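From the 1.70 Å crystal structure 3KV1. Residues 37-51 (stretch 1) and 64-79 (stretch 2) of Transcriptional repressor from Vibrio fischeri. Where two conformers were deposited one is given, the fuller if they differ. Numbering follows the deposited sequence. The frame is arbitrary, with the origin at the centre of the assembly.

Stretch 1 37-51: QRKQVAALVSSYLNN
Stretch 2, residues 64-79: GQNVAAVADHAGIVTQ

The contact centres on V70, whose side chain (chi1 t) fits as a knob among A42, V45, S46 and L49 of helix 37-51. V70 CG2 lies 3.9 Å from V45 CG1 and 4.0 Å from A42 CB, while V70 CG1 reaches L49 CD1 at 4.1 Å. The axes of helices 37-51 and 65-72 approach to 8.2 Å at a crossing angle of -60°, with A42 CA 4.6 Å from V70 CA and A42 CB 3.5 Å from A69 CB.

Beyond this helix the chain runs on as a loop that follows helix 37-51 toward N50: H73 (phi/psi -68/128), a turn at A74 (-93/42), then G75 (-87/171), I76 (-83/125) and V77 (-129/147) extended. H73 (chi1 t, chi2 75°) lays its ring over A43, with A43 CA 3.8 Å from the ring centroid and 14° off the normal, a CH-pi contact. Water links H73 ND1 (2.8 Å) to K39 O (2.7 Å); a second water joins A43 O (2.9 Å) and, weakly, H73 NE2 (3.3 Å).

Polar contacts finish both ends. N50 (chi1 t, chi2 41°) accepts the direct hydrogen bond T78 N to N50 OD1, 2.9 Å and 152°. At the other end, Q65 OE1 lies over one face of the R38 guanidinium (R38 m, t, m, chi4 -98°), 3.4 Å from R38 NH2 and too poorly angled for a hydrogen bond; water instead bridges R38 NH1 (3.0 Å) and N66 OD1 (3.1 Å).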

# COMPACT_ATOMS: atom_id res chain seq x y z
N GLN A 37 18.71 15.11 16.92
CA GLN A 37 17.59 15.27 17.83
C GLN A 37 16.44 14.29 17.57
O GLN A 37 15.89 13.72 18.51
CB GLN A 37 17.03 16.70 17.82
CG GLN A 37 16.12 16.97 19.03
CD GLN A 37 16.95 17.12 20.31
OE1 GLN A 37 17.75 18.03 20.41
NE2 GLN A 37 16.75 16.22 21.27
N ARG A 38 16.07 14.12 16.29
CA ARG A 38 14.99 13.18 15.93
C ARG A 38 15.30 11.76 16.36
O ARG A 38 14.40 11.00 16.75
CB ARG A 38 14.73 13.19 14.43
CG ARG A 38 13.89 14.36 13.93
CD ARG A 38 13.40 14.08 12.51
NE ARG A 38 14.50 14.02 11.56
CZ ARG A 38 14.87 15.03 10.78
NH1 ARG A 38 14.22 16.18 10.85
NH2 ARG A 38 15.90 14.89 9.95
N LYS A 39 16.57 11.38 16.25
CA LYS A 39 16.98 10.04 16.65
C LYS A 39 16.79 9.85 18.13
O LYS A 39 16.39 8.77 18.57
CB LYS A 39 18.44 9.82 16.34
CG LYS A 39 18.68 9.57 14.86
CD LYS A 39 20.19 9.42 14.61
CE LYS A 39 20.48 8.83 13.24
NZ LYS A 39 21.95 8.61 13.09
N GLN A 40 17.13 10.87 18.93
CA GLN A 40 17.07 10.69 20.37
C GLN A 40 15.62 10.70 20.87
O GLN A 40 15.29 9.99 21.82
CB GLN A 40 17.93 11.73 21.11
CG GLN A 40 19.39 11.54 20.88
CD GLN A 40 19.84 10.21 21.40
OE1 GLN A 40 19.51 9.84 22.52
NE2 GLN A 40 20.57 9.46 20.58
N VAL A 41 14.79 11.54 20.26
CA VAL A 41 13.35 11.55 20.55
C VAL A 41 12.76 10.20 20.14
O VAL A 41 11.97 9.59 20.86
CB VAL A 41 12.66 12.69 19.75
CG1 VAL A 41 11.15 12.54 19.79
CG2 VAL A 41 13.08 14.04 20.34
N ALA A 42 13.17 9.71 18.98
CA ALA A 42 12.66 8.43 18.50
C ALA A 42 13.07 7.28 19.43
O ALA A 42 12.32 6.30 19.57
CB ALA A 42 13.10 8.17 17.07
N ALA A 43 14.21 7.41 20.11
CA ALA A 43 14.64 6.35 21.03
C ALA A 43 13.67 6.21 22.20
O ALA A 43 13.35 5.10 22.65
CB ALA A 43 16.07 6.61 21.56
N LEU A 44 13.18 7.34 22.69
CA LEU A 44 12.32 7.30 23.85
C LEU A 44 10.97 6.76 23.40
O LEU A 44 10.32 6.00 24.13
CB LEU A 44 12.14 8.72 24.39
CG LEU A 44 13.44 9.36 24.90
CD1 LEU A 44 13.13 10.77 25.40
CD2 LEU A 44 14.08 8.51 26.01
N VAL A 45 10.53 7.16 22.22
CA VAL A 45 9.22 6.66 21.73
C VAL A 45 9.27 5.14 21.45
O VAL A 45 8.31 4.40 21.74
CB VAL A 45 8.76 7.42 20.48
CG1 VAL A 45 7.46 6.79 19.91
CG2 VAL A 45 8.53 8.89 20.84
N SER A 46 10.40 4.67 20.92
CA SER A 46 10.60 3.23 20.61
C SER A 46 10.46 2.39 21.88
O SER A 46 9.81 1.32 21.89
CB SER A 46 11.98 2.99 19.99
OG SER A 46 12.19 1.60 19.70
N SER A 47 11.09 2.86 22.95
CA SER A 47 11.01 2.18 24.22
C SER A 47 9.60 2.20 24.80
O SER A 47 9.13 1.18 25.33
CB SER A 47 12.01 2.79 25.21
OG SER A 47 11.84 2.14 26.44
N TYR A 48 8.94 3.36 24.72
CA TYR A 48 7.55 3.49 25.16
C TYR A 48 6.67 2.46 24.41
O TYR A 48 5.88 1.75 25.03
CB TYR A 48 7.04 4.94 24.98
CG TYR A 48 5.52 5.06 25.08
CD1 TYR A 48 4.91 5.25 26.32
CD2 TYR A 48 4.73 4.99 23.95
CE1 TYR A 48 3.50 5.35 26.40
CE2 TYR A 48 3.35 5.11 24.02
CZ TYR A 48 2.75 5.26 25.25
OH TYR A 48 1.37 5.34 25.29
N LEU A 49 6.80 2.38 23.09
CA LEU A 49 6.01 1.40 22.34
C LEU A 49 6.39 -0.03 22.69
O LEU A 49 5.52 -0.92 22.82
CB LEU A 49 6.17 1.59 20.84
CG LEU A 49 5.52 2.86 20.29
CD1 LEU A 49 5.81 2.92 18.79
CD2 LEU A 49 4.00 2.82 20.52
N ASN A 50 7.68 -0.27 22.88
CA ASN A 50 8.12 -1.61 23.28
C ASN A 50 7.39 -2.11 24.52
O ASN A 50 6.97 -3.28 24.60
CB ASN A 50 9.64 -1.60 23.56
CG ASN A 50 10.18 -2.98 23.89
OD1 ASN A 50 9.80 -3.97 23.28
ND2 ASN A 50 11.11 -3.03 24.85
N ASN A 51 7.25 -1.23 25.52
CA ASN A 51 6.60 -1.60 26.77
C ASN A 51 5.07 -1.61 26.70
O ASN A 51 4.42 -2.35 27.43
CB ASN A 51 7.02 -0.65 27.88
CG ASN A 51 8.48 -0.77 28.24
OD1 ASN A 51 9.04 -1.86 28.26
ND2 ASN A 51 9.11 0.35 28.54
N GLY A 64 6.19 11.21 7.49
CA GLY A 64 7.25 12.20 7.72
C GLY A 64 8.43 11.77 8.58
O GLY A 64 8.47 10.66 9.13
N GLN A 65 9.41 12.68 8.70
CA GLN A 65 10.69 12.32 9.33
C GLN A 65 10.65 12.02 10.82
O GLN A 65 11.41 11.17 11.29
CB GLN A 65 11.72 13.41 9.03
CG GLN A 65 12.00 13.54 7.56
CD GLN A 65 12.97 14.68 7.28
OE1 GLN A 65 14.17 14.45 7.08
NE2 GLN A 65 12.46 15.91 7.29
N ASN A 66 9.81 12.72 11.59
CA ASN A 66 9.76 12.45 13.04
C ASN A 66 9.28 11.01 13.26
O ASN A 66 9.89 10.24 14.00
CB ASN A 66 8.81 13.42 13.75
CG ASN A 66 9.29 14.87 13.69
OD1 ASN A 66 10.45 15.15 13.96
ND2 ASN A 66 8.39 15.81 13.35
N VAL A 67 8.20 10.64 12.57
CA VAL A 67 7.64 9.29 12.71
C VAL A 67 8.60 8.22 12.17
O VAL A 67 8.81 7.16 12.79
CB VAL A 67 6.24 9.21 12.04
CG1 VAL A 67 5.62 7.80 12.18
CG2 VAL A 67 5.32 10.28 12.64
N ALA A 68 9.22 8.51 11.03
CA ALA A 68 10.11 7.53 10.39
C ALA A 68 11.27 7.18 11.32
O ALA A 68 11.71 6.02 11.37
CB ALA A 68 10.64 8.07 9.06
N ALA A 69 11.74 8.17 12.08
CA ALA A 69 12.85 7.94 13.02
C ALA A 69 12.53 6.81 14.03
O ALA A 69 13.44 6.09 14.45
CB ALA A 69 13.23 9.24 13.77
N VAL A 70 11.25 6.65 14.39
CA VAL A 70 10.88 5.60 15.36
C VAL A 70 11.04 4.23 14.70
O VAL A 70 11.52 3.29 15.31
CB VAL A 70 9.42 5.78 15.85
CG1 VAL A 70 9.01 4.65 16.82
CG2 VAL A 70 9.24 7.21 16.52
N ALA A 71 10.66 4.14 13.43
CA ALA A 71 10.81 2.87 12.72
C ALA A 71 12.28 2.53 12.49
O ALA A 71 12.67 1.37 12.50
CB ALA A 71 10.04 2.92 11.39
N ASP A 72 13.10 3.57 12.36
CA ASP A 72 14.51 3.37 12.04
C ASP A 72 15.38 3.23 13.28
O ASP A 72 16.56 2.91 13.17
CB ASP A 72 15.01 4.51 11.14
CG ASP A 72 14.31 4.52 9.78
OD1 ASP A 72 13.76 3.47 9.37
OD2 ASP A 72 14.29 5.59 9.11
N HIS A 73 14.81 3.43 14.47
CA HIS A 73 15.62 3.35 15.67
C HIS A 73 16.06 1.90 15.88
O HIS A 73 15.22 0.99 15.88
CB HIS A 73 14.86 3.83 16.90
CG HIS A 73 15.61 3.61 18.17
ND1 HIS A 73 16.69 4.39 18.55
CD2 HIS A 73 15.48 2.66 19.14
CE1 HIS A 73 17.16 3.95 19.70
NE2 HIS A 73 16.44 2.91 20.08
N ALA A 74 17.36 1.68 16.05
CA ALA A 74 17.85 0.29 16.12
C ALA A 74 17.96 -0.30 17.53
O ALA A 74 18.93 -0.98 17.86
CB ALA A 74 19.19 0.18 15.40
N GLY A 75 16.97 -0.05 18.38
CA GLY A 75 17.01 -0.61 19.72
C GLY A 75 16.40 -2.01 19.75
O GLY A 75 15.82 -2.48 18.78
N ILE A 76 16.54 -2.68 20.89
CA ILE A 76 15.96 -4.00 21.09
C ILE A 76 14.51 -3.88 21.52
O ILE A 76 14.21 -3.21 22.51
CB ILE A 76 16.62 -4.70 22.27
CG1 ILE A 76 18.08 -4.99 21.94
CG2 ILE A 76 15.86 -6.02 22.63
CD1 ILE A 76 18.83 -5.59 23.12
N VAL A 77 13.62 -4.53 20.78
CA VAL A 77 12.23 -4.59 21.18
C VAL A 77 11.76 -6.05 21.15
O VAL A 77 12.24 -6.88 20.36
CB VAL A 77 11.34 -3.70 20.29
CG1 VAL A 77 11.78 -2.24 20.37
CG2 VAL A 77 11.35 -4.21 18.87
N THR A 78 10.86 -6.37 22.06
CA THR A 78 10.26 -7.69 22.09
C THR A 78 9.31 -7.85 20.90
O THR A 78 8.66 -6.90 20.48
CB THR A 78 9.49 -7.86 23.39
OG1 THR A 78 10.37 -7.58 24.48
CG2 THR A 78 8.96 -9.26 23.50
N GLN A 79 9.25 -9.05 20.34
CA GLN A 79 8.37 -9.28 19.20
C GLN A 79 6.93 -9.49 19.66
O GLN A 79 6.68 -10.27 20.59
CB GLN A 79 8.88 -10.47 18.37
CG GLN A 79 10.35 -10.29 17.93
CD GLN A 79 10.52 -9.06 17.03
OE1 GLN A 79 10.13 -9.09 15.87
NE2 GLN A 79 11.11 -7.99 17.57
O HOH W 1 12.03 17.36 12.55
O HOH W 2 17.03 6.66 17.02
O HOH W 3 15.03 2.79 23.07